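Local coordinates for zinc phosphodiesterase ELAC protein 1 (Homo sapiens, PDB 3ZWF), which cleaves RNA as a two-zinc phosphodiesterase, showing tRNA 3'-processing endonuclease activity and removing 2',3'-cyclic phosphates from tRNAs during their repair, at residues Gly18-Val22 and Phe33-Thr39; Tyr92-Arg98 and Val118-Pro123; Glu159-Tyr163 and Lys174-Leu178; Gly243-Leu249 and Phe265-Ile271. All coordinates share one frame; numbering follows the deposited sequence.

Contact 1 (Gly18-Val22 and Phe33-Thr39); sequences GASAV and FDCGEGT
V22 and F33 form an antiparallel hydrogen-bonded pair, with V22 N reaching F33 O at 3.0 Å and F33 N reaching V22 O at 2.8 Å, and further along G36 N donates almost straight (173°) to S20 O at 3.0 Å. Between these anchors the CA of A21 lies 3.4 Å from F33 O, a CA-H...O contact that uses the carbonyl a second time. Side chains fill the remaining seam with small groups. The methyl of A19 rests against the CA of G36, 3.7 Å away. A21 CB lies against D34 O and both branches of T39. The hydroxyl of T39 is held by G36 O across the type II turn G36-T39, OG1 lying beside its own backbone N (chi1 -61°), and a water donates both to T39 OG1 and to A19 O. A second water joins A19 N to E37 O. D34 directs its carboxylate past S20, and its OD2 is hydrogen-bonded to T59 OG1 and H65 ND1, which is consistent with a second-shell acid orienting a zinc ligand, while S20 packs on H65 and H311. E37 reaches the second subunit, where G38 and Q40 of that chain donate to its carboxylate. In the metallo-beta-lactamase fold the contact thus closes the seam between strands 21-26 and 29-33: V22 leans on strand 2-5, F33 stacks on F57, and G38 occupies the N-cap position of helix 39-45.

Contact 2 (Tyr92-Arg98 and Val118-Pro123); sequences YGPVGLR and VHELVP
L97 CD2 meets V118 CG1 at the N-terminal end of helix 97-107, on one face of a parallel strand pair; on the other face L121 CD1 approaches Y92 CB and packs against the backbone of G93. Next to L121, Y92 and H119 lie side by side, their rings oblique at 44° with Y92 CE2 3.4 Å from H119 CD2; their polar ends turn to E90 and to R152 N. Around this centre the backbone ladder runs from H119 O to G93 N, from G93 O to L121 N and from L121 O to V95 N. V95 lays CG2 alongside V122 at the outer margin. The polar edge belongs to E120 and R98. E120 OE2 takes the backbone N of G96 and of R98, each at 3.0 Å and from opposite faces of the carboxylate, G96 N well above its plane and R98 N on the anti side. R98, its chain bent at chi3 (-56°), folds back so that NE and NH2 grip V118 O side-on, the oxygen lying in the guanidinium plane, with NH2 at 2.8 Å from it. One face of that group stacks on the carboxylate of E120, a long salt bridge without a directed N-H. In this beta-alpha-beta unit of strand 89-94, helix 97-107 and strand 116-121, an acid thus holds the first turn of the helix: the helix N-terminus and the arginine would both favour a charged, deprotonated E120.

Contact 3 (Glu159-Tyr163 and Lys174-Leu178); sequences EENSY and KAFRL
The Y163 ring turns its edge to the neighbouring strand: CD1 is 3.5 Å from A175 O and 4.0 Å from the A175 methyl, while CE1 and OH lie against CG of R177, whose side chain crosses that of Y163 at about a right angle. Behind the ring, the backbones of Y163 and A175 pair antiparallel, Y163 N to A175 O and A175 N to Y163 O, both 2.9 Å. With CG of Y163 beside its backbone N (chi1 -56°), the ring extends along the strand and its hydroxyl bonds to V122 O. Beyond the pair the chain before S162 turns away, and its links become less direct. A water accepts from R177 N and R177 NE and donates to N161 O at 2.7 Å, tying strand and loop together through one oxygen. R177 also brings NH2 to N161 OD1 at 2.8 Å, a weak bond with an angle at the hydrogen of only 127°; amide and guanidinium stand nearly perpendicular. T124 holds NH1. K174 stretches past S162 OG to a salt bridge from NZ to E160 OE2 at 3.5 Å, its hydrogen bond weak. Both E160 and N161 are poorly ordered. Further out, L263 of helix 259-263 packs on S162, K174 and F176, and F185 meets the Y163 ring edge-to-face. N161 and S162 together face D157 as a G1 beta bulge. The chemistry grades from firm backbone bonds at Y163 to a looser ion pair at E160, consistent with a well-held pair at Y163 and a loosely ordered 159-161.

Contact 4 (Gly243-Leu249 and Phe265-Ile271); sequences GRKICIL and FEADLLI
I246, C247 and I248 pair with L269, L270 and I271 as adjacent parallel strands, their axes 7° apart, in one of the two sheets of the metallo-beta-lactamase sandwich; helix 259-263 lies in the connection between them. Three nearly straight backbone bonds join the pair: C247 N to L269 O, I271 N to C247 O at 2.8 Å, and L249 N to I271 O. Where the strands begin, the D268 carboxylate joins the ladder. D268 OD2 accepts K245 N at 2.8 Å through its anti lone pair, while D268 N returns a bond to K245 O; L269 N adds a weak one to the same oxygen. OD2 appears to stand in for the strand carbonyl expected at this position. K245 carries CG anti to its N (chi1 172°) and lays its methylenes along A267, and NZ ends in the carbonyl plane of F265, donating to F265 O at 2.7 Å; NZ is also hydrogen-bonded to L263 O. R244, by contrast, turns outward to a salt bridge with E191. Apolar contacts divide between the faces. I246 CD1 rests on L269 CB, and I248 CG1 on I271 CD1, on the side that meets V3 and F5 of strand 2-5. On the opposite face C247 SG touches the A267 methyl and C247 CB meets L270 CD1; helix 292-301 packs here, F298 on L249 and L270, A299 on L270. There the packing is tightest, with L270 CD1 only 3.4 Å from L249 CD1.

Overall arrangement
The four contacts follow one another along the chain and sample both sheets of the metallo-beta-lactamase fold. Contacts 1 and 2, with centres about 17 Å apart, reach the sheet that includes strands 21-26, 29-33, 89-94 and 116-121; contacts 3 and 4, with centres about 15 Å apart, reach the other. Among the contacts, the sheets meet through F33 on I248 and V22 on I271 (contacts 1 and 4), and through L121 on A175 (contacts 2 and 3). Within the second sheet, F176 and L178 lean on L249. Contact 1 lies nearest the zinc site and the second subunit, so the sandwich core, the metal centre and the dimer interface adjoin there.

Contact 1 (Gly18-Val22 and Phe33-Thr39)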
# COMPACT_ATOMS: atom_id res chain seq x y z
N GLY A 18 -10.13 -7.66 2.52
CA GLY A 18 -8.87 -6.93 2.60
C GLY A 18 -7.68 -7.87 2.71
O GLY A 18 -7.86 -9.08 2.96
N ALA A 19 -6.51 -7.34 2.45
CA ALA A 19 -5.28 -8.08 2.66
C ALA A 19 -5.05 -8.31 4.15
O ALA A 19 -5.63 -7.64 5.02
CB ALA A 19 -4.12 -7.36 2.05
N SER A 20 -4.17 -9.26 4.44
CA SER A 20 -3.99 -9.72 5.82
C SER A 20 -3.75 -8.61 6.85
O SER A 20 -2.84 -7.80 6.73
CB SER A 20 -2.88 -10.75 5.89
OG SER A 20 -3.37 -11.92 5.27
N ALA A 21 -4.60 -8.59 7.89
CA ALA A 21 -4.44 -7.75 9.07
C ALA A 21 -5.46 -8.18 10.13
O ALA A 21 -6.65 -8.33 9.84
CB ALA A 21 -4.63 -6.30 8.75
N VAL A 22 -4.96 -8.35 11.34
CA VAL A 22 -5.79 -8.71 12.50
C VAL A 22 -5.29 -7.90 13.68
O VAL A 22 -4.07 -7.79 13.88
CB VAL A 22 -5.69 -10.22 12.90
CG1 VAL A 22 -6.86 -10.59 13.83
CG2 VAL A 22 -5.62 -11.13 11.67
N PHE A 33 -1.31 -7.53 13.78
CA PHE A 33 -0.66 -8.69 13.20
C PHE A 33 -0.92 -8.65 11.70
O PHE A 33 -2.05 -8.84 11.24
CB PHE A 33 -1.19 -10.00 13.83
CG PHE A 33 -0.78 -10.18 15.24
CD1 PHE A 33 -1.49 -9.57 16.27
CD2 PHE A 33 0.36 -10.93 15.56
CE1 PHE A 33 -1.08 -9.74 17.63
CE2 PHE A 33 0.77 -11.06 16.88
CZ PHE A 33 0.05 -10.46 17.91
N ASP A 34 0.17 -8.37 10.98
CA ASP A 34 0.22 -8.15 9.53
C ASP A 34 -0.45 -6.83 9.11
O ASP A 34 -1.26 -6.24 9.82
CB ASP A 34 -0.28 -9.36 8.73
CG ASP A 34 0.76 -10.54 8.74
OD1 ASP A 34 1.90 -10.28 9.04
OD2 ASP A 34 0.40 -11.68 8.40
N CYS A 35 -0.02 -6.38 7.95
CA CYS A 35 -0.38 -5.03 7.48
C CYS A 35 -0.34 -4.95 5.96
O CYS A 35 0.45 -4.25 5.36
CB CYS A 35 0.53 -3.98 8.12
SG CYS A 35 -0.12 -2.31 8.01
N GLY A 36 -1.16 -5.75 5.33
CA GLY A 36 -1.37 -5.64 3.86
C GLY A 36 -1.87 -4.28 3.42
O GLY A 36 -2.38 -3.47 4.21
N GLU A 37 -1.75 -4.05 2.11
CA GLU A 37 -2.23 -2.83 1.53
C GLU A 37 -3.70 -2.63 1.86
O GLU A 37 -4.50 -3.57 1.82
CB GLU A 37 -2.02 -2.90 0.02
CG GLU A 37 -2.61 -1.68 -0.64
CD GLU A 37 -2.12 -1.40 -2.03
OE1 GLU A 37 -1.27 -2.12 -2.60
OE2 GLU A 37 -2.61 -0.42 -2.57
N GLY A 38 -4.05 -1.41 2.26
CA GLY A 38 -5.41 -1.07 2.66
C GLY A 38 -5.77 -1.22 4.12
O GLY A 38 -6.88 -0.89 4.54
N THR A 39 -4.84 -1.75 4.89
CA THR A 39 -5.06 -1.87 6.32
C THR A 39 -5.45 -0.57 7.00
O THR A 39 -6.40 -0.54 7.77
CB THR A 39 -3.86 -2.52 7.01
OG1 THR A 39 -3.68 -3.83 6.48
CG2 THR A 39 -4.10 -2.59 8.53
O HOH W 1 -6.72 -4.46 2.90
O HOH W 2 -6.14 -4.98 5.55

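Contact 2 (Tyr92-Arg98 and Val118-Pro123)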
# COMPACT_ATOMS: atom_id res chain seq x y z
N TYR A 92 7.88 -5.90 15.02
CA TYR A 92 8.60 -7.17 14.92
C TYR A 92 8.37 -7.80 13.57
O TYR A 92 7.23 -7.90 13.12
CB TYR A 92 8.07 -8.13 16.02
CG TYR A 92 8.32 -7.61 17.42
CD1 TYR A 92 7.41 -6.75 18.03
CD2 TYR A 92 9.44 -8.01 18.17
CE1 TYR A 92 7.64 -6.26 19.32
CE2 TYR A 92 9.67 -7.51 19.43
CZ TYR A 92 8.76 -6.65 20.01
OH TYR A 92 9.03 -6.16 21.29
N GLY A 93 9.43 -8.22 12.89
CA GLY A 93 9.24 -8.94 11.63
C GLY A 93 10.53 -9.48 11.07
O GLY A 93 11.58 -9.39 11.74
N PRO A 94 10.46 -10.16 9.93
CA PRO A 94 11.65 -10.76 9.40
C PRO A 94 12.76 -9.78 9.04
O PRO A 94 12.50 -8.64 8.71
CB PRO A 94 11.16 -11.50 8.15
CG PRO A 94 9.70 -11.60 8.30
CD PRO A 94 9.29 -10.44 9.09
N VAL A 95 14.00 -10.27 9.10
CA VAL A 95 15.14 -9.54 8.55
C VAL A 95 14.78 -8.94 7.19
O VAL A 95 14.32 -9.64 6.30
CB VAL A 95 16.39 -10.46 8.42
CG1 VAL A 95 17.53 -9.76 7.61
CG2 VAL A 95 16.88 -10.84 9.78
N GLY A 96 15.08 -7.64 7.04
CA GLY A 96 14.78 -6.89 5.82
C GLY A 96 13.74 -5.82 6.07
O GLY A 96 13.67 -4.79 5.34
N LEU A 97 12.92 -6.04 7.08
CA LEU A 97 11.82 -5.11 7.36
C LEU A 97 12.30 -3.73 7.84
O LEU A 97 11.75 -2.70 7.47
CB LEU A 97 10.82 -5.72 8.37
CG LEU A 97 9.61 -4.86 8.69
CD1 LEU A 97 8.72 -4.68 7.45
CD2 LEU A 97 8.75 -5.54 9.82
N ARG A 98 13.32 -3.72 8.70
CA ARG A 98 13.78 -2.45 9.25
C ARG A 98 14.23 -1.48 8.14
O ARG A 98 13.82 -0.32 8.12
CB ARG A 98 14.93 -2.65 10.23
CG ARG A 98 15.35 -1.36 10.95
CD ARG A 98 16.56 -1.57 11.86
NE ARG A 98 16.33 -2.63 12.84
CZ ARG A 98 17.13 -3.66 13.07
NH1 ARG A 98 18.24 -3.86 12.37
NH2 ARG A 98 16.81 -4.50 14.03
N VAL A 118 12.36 -1.35 15.10
CA VAL A 118 12.08 -2.59 14.39
C VAL A 118 13.03 -3.67 14.89
O VAL A 118 14.28 -3.53 14.85
CB VAL A 118 12.21 -2.46 12.88
CG1 VAL A 118 11.80 -3.78 12.22
CG2 VAL A 118 11.38 -1.25 12.35
N HIS A 119 12.45 -4.73 15.43
CA HIS A 119 13.20 -5.91 15.92
C HIS A 119 13.07 -6.99 14.89
O HIS A 119 11.91 -7.31 14.47
CB HIS A 119 12.63 -6.36 17.23
CG HIS A 119 12.71 -5.33 18.30
ND1 HIS A 119 13.89 -4.70 18.63
CD2 HIS A 119 11.77 -4.82 19.12
CE1 HIS A 119 13.68 -3.87 19.63
NE2 HIS A 119 12.39 -3.89 19.92
N GLU A 120 14.20 -7.45 14.36
CA GLU A 120 14.19 -8.40 13.26
C GLU A 120 14.39 -9.84 13.70
O GLU A 120 15.34 -10.12 14.41
CB GLU A 120 15.23 -8.05 12.23
CG GLU A 120 14.90 -6.75 11.50
CD GLU A 120 15.83 -6.44 10.34
OE1 GLU A 120 17.01 -6.77 10.36
OE2 GLU A 120 15.32 -5.82 9.35
N LEU A 121 13.53 -10.72 13.20
CA LEU A 121 13.64 -12.16 13.38
C LEU A 121 14.47 -12.80 12.29
O LEU A 121 14.23 -12.57 11.10
CB LEU A 121 12.26 -12.80 13.36
CG LEU A 121 11.45 -12.65 14.65
CD1 LEU A 121 11.04 -11.24 14.95
CD2 LEU A 121 10.15 -13.50 14.44
N VAL A 122 15.46 -13.58 12.68
CA VAL A 122 16.37 -14.22 11.72
C VAL A 122 15.82 -15.61 11.41
O VAL A 122 15.84 -16.54 12.30
CB VAL A 122 17.84 -14.34 12.25
CG1 VAL A 122 18.72 -15.10 11.25
CG2 VAL A 122 18.40 -12.96 12.51
N PRO A 123 15.34 -15.80 10.18
CA PRO A 123 14.83 -17.11 9.81
C PRO A 123 15.93 -18.15 9.57
O PRO A 123 17.12 -17.84 9.47
CB PRO A 123 14.08 -16.82 8.53
CG PRO A 123 14.81 -15.67 7.95
CD PRO A 123 15.31 -14.85 9.05

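Contact 3 (Glu159-Tyr163 and Lys174-Leu178)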
# COMPACT_ATOMS: atom_id res chain seq x y z
N GLU A 159 17.40 -24.32 22.16
CA GLU A 159 16.82 -25.14 23.23
C GLU A 159 15.28 -25.14 23.14
O GLU A 159 14.64 -26.18 23.16
CB GLU A 159 17.30 -24.68 24.61
N GLU A 160 14.71 -23.94 23.02
CA GLU A 160 13.26 -23.73 22.98
C GLU A 160 12.64 -23.76 21.55
O GLU A 160 11.44 -23.89 21.39
CB GLU A 160 12.92 -22.37 23.61
CG GLU A 160 13.21 -22.24 25.12
CD GLU A 160 12.04 -21.64 25.86
OE1 GLU A 160 11.08 -22.39 26.13
OE2 GLU A 160 12.07 -20.43 26.13
N ASN A 161 13.48 -23.64 20.53
CA ASN A 161 12.99 -23.60 19.14
C ASN A 161 11.98 -22.46 18.90
O ASN A 161 11.04 -22.60 18.13
CB ASN A 161 12.42 -24.97 18.74
CG ASN A 161 13.19 -25.62 17.60
OD1 ASN A 161 12.60 -26.02 16.59
ND2 ASN A 161 14.52 -25.72 17.76
N SER A 162 12.22 -21.34 19.57
CA SER A 162 11.38 -20.15 19.45
C SER A 162 12.20 -18.88 19.56
O SER A 162 13.38 -18.92 19.91
CB SER A 162 10.28 -20.16 20.53
OG SER A 162 10.85 -19.98 21.82
N TYR A 163 11.55 -17.76 19.26
CA TYR A 163 12.15 -16.43 19.37
C TYR A 163 11.43 -15.70 20.49
O TYR A 163 10.19 -15.56 20.44
CB TYR A 163 11.95 -15.62 18.09
CG TYR A 163 12.46 -16.26 16.82
CD1 TYR A 163 11.72 -17.24 16.17
CD2 TYR A 163 13.65 -15.86 16.22
CE1 TYR A 163 12.17 -17.83 15.00
CE2 TYR A 163 14.12 -16.48 15.06
CZ TYR A 163 13.36 -17.45 14.47
OH TYR A 163 13.80 -18.07 13.33
N LYS A 174 6.11 -14.73 21.93
CA LYS A 174 7.16 -15.48 21.24
C LYS A 174 6.77 -15.69 19.80
O LYS A 174 5.58 -15.63 19.48
CB LYS A 174 7.41 -16.83 21.91
CG LYS A 174 7.94 -16.71 23.31
CD LYS A 174 8.10 -18.05 23.98
CE LYS A 174 8.82 -17.85 25.29
NZ LYS A 174 8.85 -19.16 25.96
N ALA A 175 7.77 -15.89 18.95
CA ALA A 175 7.54 -16.30 17.56
C ALA A 175 8.09 -17.72 17.36
O ALA A 175 8.97 -18.19 18.10
CB ALA A 175 8.17 -15.35 16.57
N PHE A 176 7.56 -18.39 16.36
CA PHE A 176 8.04 -19.70 15.96
C PHE A 176 8.01 -19.83 14.43
O PHE A 176 7.33 -19.07 13.74
CB PHE A 176 7.26 -20.84 16.63
CG PHE A 176 5.75 -20.77 16.46
CD1 PHE A 176 4.96 -19.97 17.26
CD2 PHE A 176 5.13 -21.51 15.46
CE1 PHE A 176 3.61 -19.90 17.07
CE2 PHE A 176 3.74 -21.48 15.28
CZ PHE A 176 2.97 -20.66 16.09
N ARG A 177 8.75 -20.80 13.94
CA ARG A 177 9.02 -20.94 12.52
C ARG A 177 7.94 -21.76 11.83
O ARG A 177 7.54 -22.85 12.32
CB ARG A 177 10.37 -21.59 12.26
CG ARG A 177 11.55 -20.79 12.82
CD ARG A 177 12.84 -21.59 12.67
NE ARG A 177 12.78 -22.77 13.50
CZ ARG A 177 13.52 -23.86 13.33
NH1 ARG A 177 14.41 -23.94 12.35
NH2 ARG A 177 13.36 -24.89 14.16
N LEU A 178 7.52 -21.22 10.69
CA LEU A 178 6.62 -21.87 9.75
C LEU A 178 7.31 -22.12 8.41
O LEU A 178 8.35 -21.54 8.14
CB LEU A 178 5.36 -21.02 9.51
CG LEU A 178 4.62 -20.57 10.76
CD1 LEU A 178 3.38 -19.73 10.45
CD2 LEU A 178 4.14 -21.79 11.57
O HOH W 3 10.49 -22.56 15.47

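Contact 4 (Gly243-Leu249 and Phe265-Ile271)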
# COMPACT_ATOMS: atom_id res chain seq x y z
N GLY A 243 -2.97 -17.42 31.79
CA GLY A 243 -4.19 -16.74 31.42
C GLY A 243 -4.55 -17.17 30.00
O GLY A 243 -4.35 -18.33 29.61
N ARG A 244 -5.04 -16.22 29.22
CA ARG A 244 -5.46 -16.52 27.87
C ARG A 244 -4.24 -16.67 26.96
O ARG A 244 -3.20 -16.06 27.19
CB ARG A 244 -6.41 -15.44 27.37
CG ARG A 244 -7.76 -15.45 28.10
CD ARG A 244 -8.58 -14.19 27.83
NE ARG A 244 -8.13 -13.08 28.68
CZ ARG A 244 -8.84 -12.01 29.00
NH1 ARG A 244 -10.08 -11.84 28.57
NH2 ARG A 244 -8.30 -11.07 29.77
N LYS A 245 -4.39 -17.51 25.94
CA LYS A 245 -3.36 -17.75 24.93
C LYS A 245 -3.98 -17.60 23.54
O LYS A 245 -4.94 -18.28 23.19
CB LYS A 245 -2.73 -19.15 25.07
CG LYS A 245 -1.78 -19.51 23.93
CD LYS A 245 -1.24 -20.94 24.03
CE LYS A 245 -0.23 -21.13 25.11
NZ LYS A 245 0.37 -22.53 25.08
N ILE A 246 -3.40 -16.68 22.77
CA ILE A 246 -3.80 -16.41 21.40
C ILE A 246 -2.60 -16.67 20.48
O ILE A 246 -1.53 -16.14 20.72
CB ILE A 246 -4.15 -14.94 21.19
CG1 ILE A 246 -5.18 -14.49 22.22
CG2 ILE A 246 -4.70 -14.76 19.78
CD1 ILE A 246 -6.49 -15.13 22.09
N CYS A 247 -2.80 -17.53 19.49
CA CYS A 247 -1.76 -17.87 18.52
C CYS A 247 -2.25 -17.50 17.11
O CYS A 247 -3.34 -17.85 16.71
CB CYS A 247 -1.45 -19.34 18.55
SG CYS A 247 -0.72 -19.80 20.14
N ILE A 248 -1.39 -16.79 16.40
CA ILE A 248 -1.70 -16.24 15.08
C ILE A 248 -0.58 -16.69 14.15
O ILE A 248 0.58 -16.29 14.37
CB ILE A 248 -1.75 -14.71 15.14
CG1 ILE A 248 -2.82 -14.28 16.17
CG2 ILE A 248 -2.12 -14.14 13.74
CD1 ILE A 248 -2.89 -12.81 16.41
N LEU A 249 -0.91 -17.53 13.17
CA LEU A 249 0.09 -18.08 12.27
C LEU A 249 0.06 -17.39 10.90
O LEU A 249 -1.03 -17.22 10.33
CB LEU A 249 -0.09 -19.56 12.04
CG LEU A 249 0.39 -20.52 13.13
CD1 LEU A 249 -0.42 -20.36 14.40
CD2 LEU A 249 0.31 -21.95 12.58
N PHE A 265 -0.03 -24.95 22.34
CA PHE A 265 -0.76 -25.92 23.14
C PHE A 265 -1.89 -25.25 23.92
O PHE A 265 -1.68 -24.28 24.63
CB PHE A 265 0.18 -26.63 24.12
CG PHE A 265 -0.50 -27.69 24.95
CD1 PHE A 265 -1.21 -28.71 24.36
CD2 PHE A 265 -0.42 -27.65 26.33
CE1 PHE A 265 -1.83 -29.70 25.14
CE2 PHE A 265 -1.03 -28.62 27.11
CZ PHE A 265 -1.75 -29.64 26.51
N GLU A 266 -3.08 -25.80 23.77
CA GLU A 266 -4.31 -25.31 24.43
C GLU A 266 -4.59 -23.82 24.19
O GLU A 266 -5.18 -23.13 25.03
CB GLU A 266 -4.32 -25.66 25.93
CG GLU A 266 -4.42 -27.16 26.14
CD GLU A 266 -4.61 -27.54 27.61
OE1 GLU A 266 -4.13 -26.80 28.50
OE2 GLU A 266 -5.23 -28.59 27.84
N ALA A 267 -4.19 -23.33 23.01
CA ALA A 267 -4.57 -21.98 22.59
C ALA A 267 -6.08 -21.76 22.75
O ALA A 267 -6.90 -22.59 22.31
CB ALA A 267 -4.17 -21.71 21.14
N ASP A 268 -6.42 -20.63 23.34
CA ASP A 268 -7.82 -20.20 23.45
C ASP A 268 -8.38 -19.78 22.12
O ASP A 268 -9.56 -19.98 21.85
CB ASP A 268 -7.94 -19.10 24.47
CG ASP A 268 -7.59 -19.58 25.84
OD1 ASP A 268 -8.38 -20.36 26.40
OD2 ASP A 268 -6.51 -19.24 26.33
N LEU A 269 -7.52 -19.19 21.31
CA LEU A 269 -7.83 -18.87 19.92
C LEU A 269 -6.60 -19.17 19.07
O LEU A 269 -5.49 -18.73 19.40
CB LEU A 269 -8.26 -17.43 19.82
CG LEU A 269 -8.99 -17.10 18.51
CD1 LEU A 269 -10.40 -17.66 18.62
CD2 LEU A 269 -9.01 -15.61 18.18
N LEU A 270 -6.80 -19.93 18.01
CA LEU A 270 -5.77 -20.22 17.03
C LEU A 270 -6.24 -19.70 15.66
O LEU A 270 -7.27 -20.14 15.16
CB LEU A 270 -5.51 -21.72 16.95
CG LEU A 270 -4.60 -22.24 15.83
CD1 LEU A 270 -3.25 -21.60 15.92
CD2 LEU A 270 -4.48 -23.76 15.99
N ILE A 271 -5.49 -18.76 15.09
CA ILE A 271 -5.77 -18.15 13.76
C ILE A 271 -4.81 -18.75 12.73
O ILE A 271 -3.59 -18.72 12.90
CB ILE A 271 -5.65 -16.65 13.77
CG1 ILE A 271 -6.56 -16.04 14.83
CG2 ILE A 271 -5.88 -16.06 12.30
CD1 ILE A 271 -6.43 -14.54 14.88